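Side-chain contacts in Oxidored_FMN domain-containing protein ([Pseudomonas] geniculata N1, PDB 6L6J), which is an amine oxidase of 6-hydroxypseudooxynicotine, belonging to the NADH:flavin oxidoreductase family and carrying FMN and a [4Fe-4S] cluster: residues G16-K21 / F164-V169; V523-E528 / D539-A544; Y531-V536 / V614-Q619. All coordinates share one frame; numbering follows the deposited sequence.

Interaction 1 (G16-K21 / F164-V169); sequences GPVTTK and FDIVYV
Val-18 sets both of its methyl groups against the backbone turn at Asp-165. CG2 lies 3.9 Å from the carbonyl O of Asp-165, while CG1 approaches CB of the same residue at 4.1 Å; the two side chains cross at about a right angle. With chi1 at -64°, CG1 is anti to the carbonyl carbon of Val-18 and CG2 falls between N and C, which puts both methyls about equally close to Asp-165 O. Ile-166 adds a looser apolar contact, its CG1 being 4.5 Å from Val-18 CG2. The place is the end of a TIM barrel where its strands begin: strand 18-20 belongs to a two-stranded antiparallel hairpin with strand 13-15, and strand 166-171 is the fourth of the eight parallel barrel strands. A compact beta-branched residue suits a hairpin strand that has to cover this end, and Leu-99 and Ala-220 from the two strands flanking 166-171 also touch Val-18. Asp-165 meets Val-18 through CB and its backbone O, while its carboxylate turns to other partners: OD2 accepts a hydrogen bond from Ala-100 N and OD1 forms a salt bridge with Lys-94 NZ.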
loop_
_atom_site.group_PDB
_atom_site.type_symbol
_atom_site.label_atom_id
_atom_site.label_comp_id
_atom_site.label_asym_id
_atom_site.label_seq_id
_atom_site.Cartn_x
_atom_site.Cartn_y
_atom_site.Cartn_z
ATOM N N GLY A 16 29.767 1.490 2.649
ATOM C CA GLY A 16 30.824 0.577 3.115
ATOM C C GLY A 16 31.667 0.100 1.937
ATOM O O GLY A 16 32.054 0.901 1.098
ATOM N N PRO A 17 31.951 -1.214 1.810
ATOM C CA PRO A 17 32.801 -1.697 0.725
ATOM C C PRO A 17 32.128 -1.811 -0.650
ATOM O O PRO A 17 32.785 -2.270 -1.528
ATOM C CB PRO A 17 33.179 -3.102 1.205
ATOM C CG PRO A 17 31.968 -3.556 2.018
ATOM C CD PRO A 17 31.491 -2.297 2.704
ATOM N N VAL A 18 30.858 -1.432 -0.801
ATOM C CA VAL A 18 30.156 -1.445 -2.123
ATOM C C VAL A 18 29.760 -0.007 -2.466
ATOM O O VAL A 18 29.987 0.889 -1.631
ATOM C CB VAL A 18 28.927 -2.381 -2.154
ATOM C CG1 VAL A 18 29.320 -3.838 -1.961
ATOM C CG2 VAL A 18 27.856 -1.986 -1.149
ATOM N N THR A 19 29.183 0.179 -3.653
ATOM C CA THR A 19 28.820 1.493 -4.235
ATOM C C THR A 19 27.522 1.331 -5.031
ATOM O O THR A 19 27.421 0.358 -5.791
ATOM C CB THR A 19 29.979 2.022 -5.102
ATOM O OG1 THR A 19 31.135 2.141 -4.261
ATOM C CG2 THR A 19 29.680 3.354 -5.768
ATOM N N THR A 20 26.581 2.265 -4.887
ATOM C CA THR A 20 25.312 2.303 -5.660
ATOM C C THR A 20 25.479 3.288 -6.821
ATOM O O THR A 20 26.034 4.359 -6.589
ATOM C CB THR A 20 24.108 2.624 -4.762
ATOM O OG1 THR A 20 22.926 2.617 -5.566
ATOM C CG2 THR A 20 24.213 3.948 -4.041
ATOM N N LYS A 21 24.978 2.953 -8.015
ATOM C CA LYS A 21 25.109 3.826 -9.214
ATOM C C LYS A 21 24.325 5.133 -9.062
ATOM O O LYS A 21 24.572 6.054 -9.887
ATOM C CB LYS A 21 24.674 3.090 -10.485
ATOM C CG LYS A 21 23.275 2.486 -10.459
ATOM C CD LYS A 21 22.822 2.020 -11.820
ATOM C CE LYS A 21 21.815 0.899 -11.780
ATOM N NZ LYS A 21 20.897 0.975 -12.935
ATOM N N PHE A 164 24.339 -11.114 -1.970
ATOM C CA PHE A 164 23.772 -9.841 -1.464
ATOM C C PHE A 164 24.940 -8.879 -1.174
ATOM O O PHE A 164 25.996 -9.276 -0.620
ATOM C CB PHE A 164 22.871 -10.093 -0.239
ATOM C CG PHE A 164 21.553 -10.788 -0.519
ATOM C CD1 PHE A 164 20.501 -10.114 -1.128
ATOM C CD2 PHE A 164 21.361 -12.124 -0.185
ATOM C CE1 PHE A 164 19.301 -10.756 -1.394
ATOM C CE2 PHE A 164 20.156 -12.762 -0.453
ATOM C CZ PHE A 164 19.126 -12.075 -1.045
ATOM N N ASP A 165 24.748 -7.616 -1.539
ATOM C CA ASP A 165 25.748 -6.526 -1.379
ATOM C C ASP A 165 25.575 -5.852 -0.021
ATOM O O ASP A 165 26.590 -5.321 0.511
ATOM C CB ASP A 165 25.604 -5.498 -2.506
ATOM C CG ASP A 165 25.748 -6.135 -3.873
ATOM O OD1 ASP A 165 26.875 -6.597 -4.205
ATOM O OD2 ASP A 165 24.725 -6.200 -4.582
ATOM N N ILE A 166 24.326 -5.819 0.466
ATOM C CA ILE A 166 23.893 -5.081 1.691
ATOM C C ILE A 166 23.109 -6.060 2.563
ATOM O O ILE A 166 22.051 -6.558 2.103
ATOM C CB ILE A 166 23.044 -3.844 1.334
ATOM C CG1 ILE A 166 23.721 -2.956 0.281
ATOM C CG2 ILE A 166 22.703 -3.054 2.589
ATOM C CD1 ILE A 166 22.794 -1.951 -0.382
ATOM N N VAL A 167 23.606 -6.312 3.773
ATOM C CA VAL A 167 23.018 -7.267 4.751
ATOM C C VAL A 167 22.548 -6.440 5.945
ATOM O O VAL A 167 23.387 -5.692 6.468
ATOM C CB VAL A 167 24.056 -8.340 5.127
ATOM C CG1 VAL A 167 23.591 -9.279 6.219
ATOM C CG2 VAL A 167 24.476 -9.135 3.903
ATOM N N TYR A 168 21.267 -6.557 6.340
ATOM C CA TYR A 168 20.609 -5.665 7.345
ATOM C C TYR A 168 20.692 -6.265 8.759
ATOM O O TYR A 168 20.843 -7.515 8.928
ATOM C CB TYR A 168 19.146 -5.355 7.002
ATOM C CG TYR A 168 18.926 -4.140 6.131
ATOM C CD1 TYR A 168 19.071 -4.191 4.753
ATOM C CD2 TYR A 168 18.500 -2.948 6.678
ATOM C CE1 TYR A 168 18.819 -3.089 3.945
ATOM C CE2 TYR A 168 18.235 -1.845 5.886
ATOM C CZ TYR A 168 18.406 -1.902 4.514
ATOM O OH TYR A 168 18.179 -0.784 3.753
ATOM N N VAL A 169 20.627 -5.376 9.751
ATOM C CA VAL A 169 20.293 -5.695 11.167
ATOM C C VAL A 169 18.983 -4.959 11.457
ATOM O O VAL A 169 18.960 -3.725 11.332
ATOM C CB VAL A 169 21.428 -5.296 12.127
ATOM C CG1 VAL A 169 20.936 -4.992 13.525
ATOM C CG2 VAL A 169 22.508 -6.365 12.179
#

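Interaction 2 (V523-E528 / D539-A544); sequences VIVYDE and DRLARA
A chi1 of -75° places CG of Leu-541 anti to its own carbonyl carbon, and chi2 near 165° extends CD1 toward the strand, where Val-523 and Val-525 wait. Val-525 has CG2 anti to its carbonyl carbon, and in both valines CG2 is the methyl nearest the leucine. The three residues pack the helix of a beta-alpha-beta unit, strand 522-527, helix 533-542 and strand 547-552, against its first strand in the OYE-like second alpha/beta domain.

A single methyl of the helix thus serves two strand positions. Leu-541 CD1 lies 3.7 Å from Val-525 CG2 and 4.0 Å from Val-523 CG2, with Val-523 CG1 a little farther off at 4.2 Å. Because Val-523 and Val-525 are two apart on an extended strand, their side chains emerge on the same face of the sheet; Ile-524 between them points away from the helix. Beta-branched valines suit an extended strand, and the longer leucine reaches from the helix to both. Val-548 of strand 547-552 touches all three residues, so the cluster continues onto the next strand.

Asp-539 and Arg-543, four residues apart, form a salt bridge, and the other carboxylate oxygen, OD2, pairs with Arg-435. Arg-543 NE donates to Asp-539 OD1 at 2.6 Å, reaching it on the syn side but 29° out of the carboxylate plane.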
loop_
_atom_site.group_PDB
_atom_site.type_symbol
_atom_site.label_atom_id
_atom_site.label_comp_id
_atom_site.label_asym_id
_atom_site.label_seq_id
_atom_site.Cartn_x
_atom_site.Cartn_y
_atom_site.Cartn_z
ATOM N N VAL A 523 -27.067 13.235 12.317
ATOM C CA VAL A 523 -27.099 12.310 11.149
ATOM C C VAL A 523 -26.386 11.012 11.546
ATOM O O VAL A 523 -25.287 11.071 12.174
ATOM C CB VAL A 523 -26.512 12.957 9.882
ATOM C CG1 VAL A 523 -25.181 13.627 10.154
ATOM C CG2 VAL A 523 -26.371 11.962 8.746
ATOM N N ILE A 524 -27.040 9.891 11.226
ATOM C CA ILE A 524 -26.484 8.514 11.352
ATOM C C ILE A 524 -25.947 8.076 9.990
ATOM O O ILE A 524 -26.720 8.100 8.990
ATOM C CB ILE A 524 -27.530 7.523 11.889
ATOM C CG1 ILE A 524 -27.680 7.665 13.408
ATOM C CG2 ILE A 524 -27.164 6.108 11.481
ATOM C CD1 ILE A 524 -28.840 6.897 13.990
ATOM N N VAL A 525 -24.668 7.707 9.955
ATOM C CA VAL A 525 -24.028 7.067 8.766
ATOM C C VAL A 525 -23.904 5.598 9.111
ATOM O O VAL A 525 -23.276 5.305 10.132
ATOM C CB VAL A 525 -22.666 7.684 8.399
ATOM C CG1 VAL A 525 -22.139 7.147 7.088
ATOM C CG2 VAL A 525 -22.747 9.197 8.339
ATOM N N TYR A 526 -24.576 4.747 8.338
ATOM C CA TYR A 526 -24.637 3.278 8.548
ATOM C C TYR A 526 -23.691 2.635 7.541
ATOM O O TYR A 526 -23.883 2.837 6.317
ATOM C CB TYR A 526 -26.078 2.793 8.423
ATOM C CG TYR A 526 -26.319 1.352 8.798
ATOM C CD1 TYR A 526 -25.849 0.819 9.990
ATOM C CD2 TYR A 526 -27.088 0.537 7.983
ATOM C CE1 TYR A 526 -26.115 -0.496 10.335
ATOM C CE2 TYR A 526 -27.370 -0.775 8.320
ATOM C CZ TYR A 526 -26.872 -1.294 9.495
ATOM O OH TYR A 526 -27.142 -2.595 9.804
ATOM N N ASP A 527 -22.659 1.968 8.064
ATOM C CA ASP A 527 -21.567 1.350 7.277
ATOM C C ASP A 527 -21.772 -0.167 7.242
ATOM O O ASP A 527 -21.528 -0.815 8.271
ATOM C CB ASP A 527 -20.203 1.733 7.850
ATOM C CG ASP A 527 -19.057 1.214 7.017
ATOM O OD1 ASP A 527 -19.324 0.837 5.844
ATOM O OD2 ASP A 527 -17.914 1.195 7.549
ATOM N N GLU A 528 -22.231 -0.672 6.093
ATOM C CA GLU A 528 -22.249 -2.108 5.708
ATOM C C GLU A 528 -21.302 -2.337 4.511
ATOM O O GLU A 528 -21.417 -3.402 3.864
ATOM C CB GLU A 528 -23.674 -2.516 5.326
ATOM C CG GLU A 528 -24.550 -2.829 6.518
ATOM C CD GLU A 528 -24.598 -4.299 6.876
ATOM O OE1 GLU A 528 -25.101 -5.081 6.050
ATOM O OE2 GLU A 528 -24.117 -4.657 7.964
ATOM N N ASP A 539 -16.913 12.367 7.895
ATOM C CA ASP A 539 -15.944 13.487 7.957
ATOM C C ASP A 539 -16.556 14.694 7.251
ATOM O O ASP A 539 -16.631 15.753 7.867
ATOM C CB ASP A 539 -14.603 13.103 7.339
ATOM C CG ASP A 539 -13.444 13.914 7.886
ATOM O OD1 ASP A 539 -13.561 15.153 7.927
ATOM O OD2 ASP A 539 -12.459 13.297 8.313
ATOM N N ARG A 540 -16.982 14.516 6.006
ATOM C CA ARG A 540 -17.630 15.566 5.182
ATOM C C ARG A 540 -18.758 16.212 5.983
ATOM O O ARG A 540 -18.864 17.455 5.959
ATOM C CB ARG A 540 -18.171 14.946 3.893
ATOM C CG ARG A 540 -18.885 15.919 2.975
ATOM C CD ARG A 540 -17.893 16.782 2.235
ATOM N NE ARG A 540 -18.592 17.640 1.286
ATOM C CZ ARG A 540 -18.971 18.904 1.520
ATOM N NH1 ARG A 540 -18.703 19.493 2.686
ATOM N NH2 ARG A 540 -19.605 19.567 0.556
ATOM N N LEU A 541 -19.563 15.392 6.666
ATOM C CA LEU A 541 -20.809 15.814 7.345
ATOM C C LEU A 541 -20.488 16.534 8.651
ATOM O O LEU A 541 -21.171 17.540 8.968
ATOM C CB LEU A 541 -21.667 14.588 7.631
ATOM C CG LEU A 541 -22.386 13.967 6.438
ATOM C CD1 LEU A 541 -22.885 12.583 6.817
ATOM C CD2 LEU A 541 -23.545 14.840 5.970
ATOM N N ALA A 542 -19.529 16.031 9.426
ATOM C CA ALA A 542 -19.129 16.695 10.689
ATOM C C ALA A 542 -18.603 18.104 10.329
ATOM O O ALA A 542 -19.028 19.103 10.978
ATOM C CB ALA A 542 -18.127 15.853 11.452
ATOM N N ARG A 543 -17.804 18.197 9.268
ATOM C CA ARG A 543 -17.195 19.464 8.784
ATOM C C ARG A 543 -18.241 20.426 8.219
ATOM O O ARG A 543 -17.881 21.554 7.994
ATOM C CB ARG A 543 -16.193 19.204 7.654
ATOM C CG ARG A 543 -14.918 18.515 8.094
ATOM C CD ARG A 543 -13.969 18.518 6.924
ATOM N NE ARG A 543 -12.967 17.466 7.002
ATOM C CZ ARG A 543 -11.854 17.436 6.286
ATOM N NH1 ARG A 543 -11.604 18.415 5.431
ATOM N NH2 ARG A 543 -11.008 16.428 6.436
ATOM N N ALA A 544 -19.438 19.957 7.877
ATOM C CA ALA A 544 -20.548 20.823 7.417
ATOM C C ALA A 544 -21.298 21.399 8.628
ATOM O O ALA A 544 -22.109 22.324 8.420
ATOM C CB ALA A 544 -21.463 20.053 6.505
#

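Interaction 3 (Y531-V536 / V614-Q619); sequences YYMAAV and VLVTGQ
In the OYE-like alpha/beta domain, helix 533-542 rests on strand 612-621 of the mixed sheet, and Val-616 is the residue that meets it. Its two methyls divide the work. CG1 takes Met-533, approaching CG at 3.7 Å and CB at 3.9 Å; CG2 takes Ala-534, lying 3.7 Å from its CB. The methionine CG is anti to its backbone N (chi1 -180°), which runs the first part of the side chain past Val-616 at about a right angle, before bends at chi2 and chi3 turn the thioether and CE aside. Alanine fits where the backbones come closest, the CA atoms of Ala-534 and Val-616 being 5.9 Å apart, and a beta-branched valine gives the strand a methyl for each helix residue. Replacing Val-616 by an alanine would remove both methyls and would probably leave Met-533 CG and Ala-534 CB without the methyls they rest on, opening a gap under this part of the helix. Strand 522-527 runs parallel beside strand 612-621 and brings Val-525 against both Ala-534 and Val-616; Trp-485 of strand 483-485 touches Met-533 and Val-616, and helix 426-430 reaches Met-533 through Glu-430.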
loop_
_atom_site.group_PDB
_atom_site.type_symbol
_atom_site.label_atom_id
_atom_site.label_comp_id
_atom_site.label_asym_id
_atom_site.label_seq_id
_atom_site.Cartn_x
_atom_site.Cartn_y
_atom_site.Cartn_z
ATOM N N TYR A 531 -15.294 -0.168 4.250
ATOM C CA TYR A 531 -14.050 0.511 3.774
ATOM C C TYR A 531 -14.130 2.022 4.061
ATOM O O TYR A 531 -14.609 2.388 5.130
ATOM C CB TYR A 531 -13.816 0.023 2.342
ATOM C CG TYR A 531 -12.479 0.363 1.744
ATOM C CD1 TYR A 531 -11.419 0.799 2.519
ATOM C CD2 TYR A 531 -12.277 0.289 0.381
ATOM C CE1 TYR A 531 -10.208 1.162 1.955
ATOM C CE2 TYR A 531 -11.055 0.616 -0.198
ATOM C CZ TYR A 531 -10.014 1.068 0.588
ATOM O OH TYR A 531 -8.802 1.401 0.031
ATOM N N TYR A 532 -13.753 2.896 3.136
ATOM C CA TYR A 532 -13.548 4.349 3.393
ATOM C C TYR A 532 -14.813 5.185 3.152
ATOM O O TYR A 532 -14.891 6.278 3.703
ATOM C CB TYR A 532 -12.449 4.867 2.462
ATOM C CG TYR A 532 -12.793 4.754 0.998
ATOM C CD1 TYR A 532 -12.487 3.613 0.283
ATOM C CD2 TYR A 532 -13.405 5.792 0.318
ATOM C CE1 TYR A 532 -12.756 3.500 -1.072
ATOM C CE2 TYR A 532 -13.688 5.699 -1.032
ATOM C CZ TYR A 532 -13.365 4.550 -1.733
ATOM O OH TYR A 532 -13.651 4.465 -3.069
ATOM N N MET A 533 -15.752 4.736 2.316
ATOM C CA MET A 533 -16.830 5.622 1.808
ATOM C C MET A 533 -17.684 6.167 2.958
ATOM O O MET A 533 -18.074 7.343 2.903
ATOM C CB MET A 533 -17.745 4.912 0.820
ATOM C CG MET A 533 -18.859 5.804 0.280
ATOM S SD MET A 533 -18.294 7.416 -0.362
ATOM C CE MET A 533 -17.897 6.981 -2.056
ATOM N N ALA A 534 -17.967 5.367 3.967
ATOM C CA ALA A 534 -18.823 5.798 5.092
ATOM C C ALA A 534 -18.024 6.710 6.020
ATOM O O ALA A 534 -18.625 7.688 6.512
ATOM C CB ALA A 534 -19.406 4.613 5.818
ATOM N N ALA A 535 -16.747 6.403 6.281
ATOM C CA ALA A 535 -15.901 7.219 7.185
ATOM C C ALA A 535 -15.690 8.576 6.514
ATOM O O ALA A 535 -15.637 9.615 7.221
ATOM C CB ALA A 535 -14.579 6.555 7.502
ATOM N N VAL A 536 -15.608 8.573 5.195
ATOM C CA VAL A 536 -15.350 9.815 4.421
ATOM C C VAL A 536 -16.611 10.690 4.463
ATOM O O VAL A 536 -16.458 11.918 4.606
ATOM C CB VAL A 536 -14.842 9.495 2.996
ATOM C CG1 VAL A 536 -14.697 10.729 2.130
ATOM C CG2 VAL A 536 -13.512 8.762 3.050
ATOM N N VAL A 614 -27.473 8.368 6.450
ATOM C CA VAL A 614 -26.790 7.950 5.191
ATOM C C VAL A 614 -26.571 6.435 5.268
ATOM O O VAL A 614 -25.885 5.965 6.215
ATOM C CB VAL A 614 -25.495 8.731 4.895
ATOM C CG1 VAL A 614 -25.081 8.556 3.445
ATOM C CG2 VAL A 614 -25.625 10.213 5.218
ATOM N N LEU A 615 -27.210 5.703 4.348
ATOM C CA LEU A 615 -27.003 4.250 4.139
ATOM C C LEU A 615 -25.826 4.025 3.170
ATOM O O LEU A 615 -25.926 4.415 2.001
ATOM C CB LEU A 615 -28.309 3.641 3.618
ATOM C CG LEU A 615 -29.518 3.756 4.549
ATOM C CD1 LEU A 615 -30.777 3.242 3.878
ATOM C CD2 LEU A 615 -29.299 3.010 5.857
ATOM N N VAL A 616 -24.739 3.434 3.676
ATOM C CA VAL A 616 -23.539 3.015 2.890
ATOM C C VAL A 616 -23.435 1.487 2.988
ATOM O O VAL A 616 -22.760 0.996 3.929
ATOM C CB VAL A 616 -22.250 3.714 3.385
ATOM C CG1 VAL A 616 -21.199 3.761 2.290
ATOM C CG2 VAL A 616 -22.500 5.119 3.913
ATOM N N THR A 617 -24.090 0.767 2.062
ATOM C CA THR A 617 -24.303 -0.709 2.153
ATOM C C THR A 617 -23.883 -1.453 0.872
ATOM O O THR A 617 -23.848 -2.694 0.905
ATOM C CB THR A 617 -25.759 -1.027 2.527
ATOM O OG1 THR A 617 -26.586 -0.560 1.464
ATOM C CG2 THR A 617 -26.181 -0.390 3.835
ATOM N N GLY A 618 -23.556 -0.762 -0.215
ATOM C CA GLY A 618 -23.074 -1.443 -1.431
ATOM C C GLY A 618 -23.413 -0.661 -2.680
ATOM O O GLY A 618 -24.003 0.447 -2.554
ATOM N N GLN A 619 -23.000 -1.202 -3.828
ATOM C CA GLN A 619 -23.115 -0.562 -5.161
ATOM C C GLN A 619 -23.877 -1.521 -6.082
ATOM O O GLN A 619 -23.759 -2.728 -5.875
ATOM C CB GLN A 619 -21.727 -0.242 -5.722
ATOM C CG GLN A 619 -20.897 0.748 -4.904
ATOM C CD GLN A 619 -19.420 0.683 -5.241
ATOM O OE1 GLN A 619 -18.684 -0.228 -4.835
ATOM N NE2 GLN A 619 -18.960 1.669 -5.987
#

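Interactions 2 and 3 are two parts of one helix-sheet interface. Helix 533-542 supplies Met-533 and Ala-534 to interaction 3 and Leu-541 to interaction 2, and their strands, 612-621 and 522-527, are parallel neighbours joined by probable backbone hydrogen bonds such as Ile-524 O with Val-614 N at 2.7 Å. Their centres lie 9 Å apart and their segments alternate along the chain, so one helix packs on both neighbouring strands. Interaction 1 comes earlier in the chain, in the FMN-binding barrel, on the opposite side of the chain's centre, with centres 50 Å from interaction 2 and 47 Å from interaction 3. Interaction 1 thus belongs to the barrel, and interactions 2 and 3 to a separate alpha/beta part.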